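Local coordinates for protein glycoside hydrolase (Streptococcus pneumoniae serotype 4, PDB 6ORH) that probably hydrolyses alpha-L-fucosidic linkages as a family 29 glycoside hydrolase, taking part in the breakdown of host-derived carbohydrate antigens, at residues E190-L195 with C199-T204. The protein carries 2 engineered substitutions. Residues are numbered along the deposited sequence; the frame is centred on the assembly and turned at random. Where two conformers were deposited one is given.
With GAL (beta-D-galactopyranose), chain C; EDO (1,2-ethanediol), chain F.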
loop_
_atom_site.group_PDB
_atom_site.type_symbol
_atom_site.label_atom_id
_atom_site.label_comp_id
_atom_site.label_asym_id
_atom_site.label_seq_id
_atom_site.Cartn_x
_atom_site.Cartn_y
_atom_site.Cartn_z
ATOM N N GLU A 190 -27.037 -2.859 25.200
ATOM C CA GLU A 190 -27.848 -3.819 25.937
ATOM C C GLU A 190 -29.158 -4.107 25.208
ATOM O O GLU A 190 -29.539 -5.273 25.053
ATOM C CB GLU A 190 -28.126 -3.294 27.346
ATOM C CG GLU A 190 -26.971 -3.486 28.304
ATOM C CD GLU A 190 -27.193 -2.810 29.652
ATOM O OE1 GLU A 190 -28.277 -2.238 29.852
ATOM O OE2 GLU A 190 -26.279 -2.836 30.484
ATOM N N THR A 191 -29.840 -3.039 24.753
ATOM C CA THR A 191 -31.100 -3.172 24.046
ATOM C C THR A 191 -30.882 -3.929 22.732
ATOM O O THR A 191 -31.721 -4.737 22.331
ATOM C CB THR A 191 -31.785 -1.814 23.828
ATOM O OG1 THR A 191 -32.416 -1.490 25.073
ATOM C CG2 THR A 191 -32.848 -1.823 22.754
ATOM N N ILE A 192 -29.791 -3.593 22.030
ATOM C CA ILE A 192 -29.513 -4.276 20.763
ATOM C C ILE A 192 -29.365 -5.779 21.005
ATOM O O ILE A 192 -29.890 -6.582 20.223
ATOM C CB ILE A 192 -28.323 -3.639 20.016
ATOM C CG1 ILE A 192 -28.687 -2.201 19.627
ATOM C CG2 ILE A 192 -27.915 -4.471 18.797
ATOM C CD1 ILE A 192 -27.489 -1.388 19.185
ATOM N N ARG A 193 -28.675 -6.162 22.083
ATOM C CA ARG A 193 -28.536 -7.582 22.386
ATOM C C ARG A 193 -29.907 -8.176 22.723
ATOM O O ARG A 193 -30.287 -9.252 22.253
ATOM C CB ARG A 193 -27.578 -7.762 23.566
ATOM C CG ARG A 193 -26.106 -7.670 23.191
ATOM C CD ARG A 193 -25.140 -8.036 24.308
ATOM N NE ARG A 193 -25.249 -7.260 25.537
ATOM C CZ ARG A 193 -24.640 -6.100 25.755
ATOM N NH1 ARG A 193 -23.889 -5.549 24.816
ATOM N NH2 ARG A 193 -24.802 -5.492 26.913
ATOM N N ASP A 194 -30.650 -7.480 23.580
ATOM C CA ASP A 194 -31.927 -7.996 24.055
ATOM C C ASP A 194 -32.820 -8.322 22.862
ATOM O O ASP A 194 -33.544 -9.319 22.870
ATOM C CB ASP A 194 -32.686 -6.967 24.901
ATOM C CG ASP A 194 -32.142 -6.687 26.293
ATOM O OD1 ASP A 194 -31.319 -7.496 26.802
ATOM O OD2 ASP A 194 -32.539 -5.633 26.861
ATOM N N LEU A 195 -32.756 -7.492 21.811
ATOM C CA LEU A 195 -33.688 -7.630 20.694
ATOM C C LEU A 195 -33.106 -8.412 19.513
ATOM O O LEU A 195 -33.891 -8.958 18.722
ATOM C CB LEU A 195 -34.140 -6.235 20.247
ATOM C CG LEU A 195 -34.929 -5.444 21.284
ATOM C CD1 LEU A 195 -35.291 -4.105 20.705
ATOM C CD2 LEU A 195 -36.229 -6.193 21.628
ATOM N N CYS A 199 -26.073 -9.460 16.980
ATOM C CA CYS A 199 -26.079 -8.450 15.918
ATOM C C CYS A 199 -24.808 -7.594 15.999
ATOM O O CYS A 199 -24.475 -7.079 17.070
ATOM C CB CYS A 199 -27.290 -7.547 16.111
ATOM S SG CYS A 199 -27.475 -6.290 14.815
ATOM N N LEU A 200 -24.104 -7.416 14.863
ATOM C CA LEU A 200 -22.885 -6.625 14.840
ATOM C C LEU A 200 -23.197 -5.142 15.041
ATOM O O LEU A 200 -24.235 -4.666 14.604
ATOM C CB LEU A 200 -22.218 -6.825 13.474
ATOM C CG LEU A 200 -21.820 -8.266 13.171
ATOM C CD1 LEU A 200 -21.403 -8.382 11.697
ATOM C CD2 LEU A 200 -20.670 -8.674 14.071
ATOM N N ILE A 201 -22.265 -4.397 15.663
ATOM C CA ILE A 201 -22.470 -2.957 15.828
ATOM C C ILE A 201 -21.224 -2.208 15.355
ATOM O O ILE A 201 -20.100 -2.491 15.808
ATOM C CB ILE A 201 -22.777 -2.623 17.308
ATOM C CG1 ILE A 201 -24.019 -3.357 17.822
ATOM C CG2 ILE A 201 -22.875 -1.107 17.480
ATOM C CD1 ILE A 201 -24.203 -3.301 19.340
ATOM N N PHE A 202 -21.428 -1.272 14.417
ATOM C CA PHE A 202 -20.399 -0.311 14.023
ATOM C C PHE A 202 -20.566 0.928 14.900
ATOM O O PHE A 202 -21.655 1.484 14.966
ATOM C CB PHE A 202 -20.633 0.082 12.554
ATOM C CG PHE A 202 -19.659 1.108 12.031
ATOM C CD1 PHE A 202 -19.813 2.447 12.361
ATOM C CD2 PHE A 202 -18.615 0.741 11.200
ATOM C CE1 PHE A 202 -18.932 3.397 11.865
ATOM C CE2 PHE A 202 -17.722 1.686 10.704
ATOM C CZ PHE A 202 -17.869 3.014 11.056
ATOM N N SER A 203 -19.495 1.302 15.604
ATOM C CA SER A 203 -19.506 2.506 16.441
ATOM C C SER A 203 -18.070 2.975 16.634
ATOM O O SER A 203 -17.125 2.311 16.223
ATOM C CB SER A 203 -20.159 2.276 17.786
ATOM O OG SER A 203 -19.259 1.559 18.643
ATOM N N THR A 204 -17.920 4.122 17.313
ATOM C CA THR A 204 -16.623 4.634 17.728
ATOM C C THR A 204 -16.071 3.899 18.947
ATOM O O THR A 204 -14.906 4.104 19.279
ATOM C CB THR A 204 -16.719 6.142 18.014
ATOM O OG1 THR A 204 -17.751 6.419 18.970
ATOM C CG2 THR A 204 -16.913 6.940 16.742
HETATM C C1 GAL C . -16.435 9.420 9.817
HETATM C C2 GAL C . -16.529 9.342 11.357
HETATM C C3 GAL C . -16.379 7.893 11.845
HETATM C C4 GAL C . -17.210 6.910 11.013
HETATM C C5 GAL C . -16.887 7.155 9.532
HETATM C C6 GAL C . -17.626 6.239 8.586
HETATM O O2 GAL C . -15.469 10.123 11.932
HETATM O O3 GAL C . -16.712 7.809 13.260
HETATM O O4 GAL C . -18.637 7.099 11.235
HETATM O O5 GAL C . -17.338 8.495 9.214
HETATM O O6 GAL C . -17.077 6.400 7.250
HETATM C C1 EDO F . -19.473 -4.034 23.932
HETATM O O1 EDO F . -19.009 -2.986 24.768
HETATM C C2 EDO F . -20.579 -4.789 24.559
HETATM O O2 EDO F . -21.340 -4.056 25.526
#
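Ile192 and Ile201 meet tip to tip, and this is the main apolar touch between 190-195 and 199-204. Ile192 CD1 lies 3.8 Å from Ile201 CD1, and the branch methyl Ile192 CG2 stands 3.9 Å from that same Ile201 CD1, so one methyl of the strand sits against both arms of the helix residue. With CG1 of Ile192 turned beside the backbone N (chi1 -64°), the CG2 methyl is left facing Cys199, with 4.1 Å from Ile192 CG2 to Cys199 CB. Leu154 of helix 139-154 and Met170 also touch Ile192, and Phe189 touches Ile201.

The pair illustrates how the second half of a beta-alpha-beta unit closes in a TIM barrel, the fold of the family 29 catalytic domain: strand 167-169 leads into helix 185-196, which returns through a short turn to strand 200-202, parallel to the first. Alternation along the strand does the sorting. Ile201 points to the helix, whereas Phe202 is directed to the sugar pocket, its ring stacked with Trp169 and its edge, in plane, 4.0 Å from GAL C4 at Phe202 CZ. Thr204 CG2 adds a contact of 3.6 Å to GAL O3.

Between the two segments the interface is wholly apolar. Outside it, one of two modelled conformers of Arg193 makes a weak, doubtful hydrogen bond to an ethanediol, probably from the crystallisation liquor.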